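Ribonuclease mar1, putative (Trypanosoma cruzi, PDB 1YZV) is of undetermined function but belongs to the isochorismatase family and is probably a hydrolase or a related enzyme. Local coordinates at residues 95-98 with 99-103. Sequence-based numbering, arbitrary orientation.
Sequences AMLV and PQVMP
Val98 O takes two backbone N-H groups from the type I beta turn that it opens, residues 98-101, a compact example of how a chain begins to coil before a regular helix is established. The i+4 donor, Met102 N, lies 3.2 Å from Val98 O and nearly in line with the carbonyl bond (C=O...N 164°). The i+3 donor, Val101 N, is nearer to Val98 O, at 2.9 Å, but stands above the carbonyl plane. Both bonds are bent at the hydrogen, the first to 140°, as when one oxygen serves two amides. Pro99 to Val101 have helical backbone angles, and the chain runs on into the short, weakly bonded helix that ends at 105 in this alpha/beta isochorismatase-type fold, on the connection from strand 87-91 to strand 110-118. Just upstream, an inverse gamma turn centred on Leu97 is closed by Val98 N on Met96 O (2.8 Å).

The side chain of Val101 points back over this upstream bend. Its CG1 stands anti to the backbone N (chi1 169°) and meets Leu97 CD2 at 4.2 Å, the two side chains crossing at about a right angle. Its other methyl, CG2, packs against Val98 CG2 at 3.7 Å. Val101 and Leu97 both reach Phe24 of the central strand 20-26, while Leu97 also touches Ala130 and Leu131 of helix 120-133, joining the turn to the sheet and its covering helix. The Met102 chain folds back at its second and third torsions, which brings SD to 4.2 Å from Leu97 CD2. Val101 CG2 also lies against the backbone carbonyl of Met96, 3.4 Å from Met96 O.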
ATOM      1  N   ALA A  95      17.767   1.355  17.859  1.00 21.86           N
ATOM      2  CA  ALA A  95      18.511   1.626  16.588  1.00 22.92           C
ATOM      3  C   ALA A  95      19.991   1.197  16.658  1.00 24.02           C
ATOM      4  O   ALA A  95      20.654   1.349  17.686  1.00 27.29           O
ATOM      5  CB  ALA A  95      18.390   3.069  16.201  1.00 22.25           C
ATOM      6  N   MET A  96      20.529   0.730  15.522  1.00 25.41           N
ATOM      7  CA  MET A  96      21.870   0.180  15.458  1.00 25.55           C
ATOM      8  C   MET A  96      22.939   1.269  15.405  1.00 25.86           C
ATOM      9  O   MET A  96      24.118   0.944  15.572  1.00 27.11           O
ATOM     10  CB  MET A  96      22.042  -0.735  14.243  1.00 23.53           C
ATOM     11  CG  MET A  96      21.189  -1.978  14.283  1.00 24.42           C
ATOM     12  SD  MET A  96      21.374  -2.910  12.746  1.00 25.58           S
ATOM     13  CE  MET A  96      23.096  -3.374  12.781  1.00 26.24           C
ATOM     14  N   LEU A  97      22.542   2.544  15.356  1.00 26.02           N
ATOM     15  CA  LEU A  97      23.485   3.625  15.024  1.00 28.62           C
ATOM     16  C   LEU A  97      24.152   4.190  16.251  1.00 30.41           C
ATOM     17  O   LEU A  97      24.093   5.401  16.542  1.00 30.95           O
ATOM     18  CB  LEU A  97      22.806   4.729  14.193  1.00 30.60           C
ATOM     19  CG  LEU A  97      22.492   4.309  12.763  1.00 35.26           C
ATOM     20  CD1 LEU A  97      21.763   5.461  12.114  1.00 47.82           C
ATOM     21  CD2 LEU A  97      23.775   4.031  11.993  1.00 31.53           C
ATOM     22  N   VAL A  98      24.749   3.283  16.997  1.00 29.55           N
ATOM     23  CA  VAL A  98      25.406   3.624  18.235  1.00 30.96           C
ATOM     24  C   VAL A  98      26.791   4.188  17.906  1.00 32.12           C
ATOM     25  O   VAL A  98      27.288   4.010  16.791  1.00 29.37           O
ATOM     26  CB  VAL A  98      25.449   2.407  19.176  1.00 29.00           C
ATOM     27  CG1 VAL A  98      24.008   1.995  19.570  1.00 31.39           C
ATOM     28  CG2 VAL A  98      26.151   1.215  18.536  1.00 28.15           C
ATOM     29  N   PRO A  99      27.392   4.922  18.851  1.00 34.96           N
ATOM     30  CA  PRO A  99      28.690   5.581  18.567  1.00 34.49           C
ATOM     31  C   PRO A  99      29.798   4.694  17.968  1.00 34.74           C
ATOM     32  O   PRO A  99      30.529   5.155  17.127  1.00 36.35           O
ATOM     33  CB  PRO A  99      29.106   6.147  19.927  1.00 35.72           C
ATOM     34  CG  PRO A  99      27.811   6.341  20.692  1.00 35.99           C
ATOM     35  CD  PRO A  99      26.858   5.273  20.193  1.00 34.45           C
ATOM     36  N   GLN A 100      29.868   3.423  18.315  1.00 35.12           N
ATOM     37  CA  GLN A 100      30.858   2.528  17.703  1.00 37.66           C
ATOM     38  C   GLN A 100      30.587   2.152  16.230  1.00 37.21           C
ATOM     39  O   GLN A 100      31.483   1.652  15.511  1.00 33.12           O
ATOM     40  CB  GLN A 100      30.946   1.240  18.510  1.00 38.60           C
ATOM     41  CG  GLN A 100      31.837   1.339  19.756  1.00 45.80           C
ATOM     42  CD  GLN A 100      32.063  -0.026  20.402  1.00 47.78           C
ATOM     43  OE1 GLN A 100      31.125  -0.638  20.948  1.00 60.75           O
ATOM     44  NE2 GLN A 100      33.289  -0.551  20.268  1.00 60.98           N
ATOM     45  N   VAL A 101      29.315   2.211  15.852  1.00 33.47           N
ATOM     46  CA  VAL A 101      28.898   1.932  14.474  1.00 32.39           C
ATOM     47  C   VAL A 101      29.076   3.120  13.527  1.00 31.74           C
ATOM     48  O   VAL A 101      29.450   2.949  12.368  1.00 28.93           O
ATOM     49  CB  VAL A 101      27.421   1.463  14.468  1.00 31.15           C
ATOM     50  CG1 VAL A 101      26.835   1.407  13.040  1.00 27.06           C
ATOM     51  CG2 VAL A 101      27.340   0.120  15.165  1.00 32.31           C
ATOM     52  N   MET A 102      28.967   4.330  14.070  1.00 32.13           N
ATOM     53  CA  MET A 102      28.979   5.541  13.269  1.00 31.55           C
ATOM     54  C   MET A 102      30.223   5.743  12.395  1.00 31.55           C
ATOM     55  O   MET A 102      30.067   6.123  11.243  1.00 35.49           O
ATOM     56  CB  MET A 102      28.716   6.769  14.165  1.00 31.12           C
ATOM     57  CG  MET A 102      27.290   6.840  14.660  1.00 39.41           C
ATOM     58  SD  MET A 102      26.117   7.296  13.355  1.00 38.50           S
ATOM     59  CE  MET A 102      26.340   9.072  13.209  1.00 43.78           C
ATOM     60  N   PRO A 103      31.444   5.452  12.898  1.00 30.32           N
ATOM     61  CA  PRO A 103      32.640   5.563  12.044  1.00 32.47           C
ATOM     62  C   PRO A 103      32.711   4.547  10.879  1.00 34.78           C
ATOM     63  O   PRO A 103      33.643   4.594  10.043  1.00 33.64           O
ATOM     64  CB  PRO A 103      33.801   5.298  13.009  1.00 34.79           C
ATOM     65  CG  PRO A 103      33.202   5.302  14.404  1.00 32.18           C
ATOM     66  CD  PRO A 103      31.768   4.959  14.247  1.00 32.74           C
TER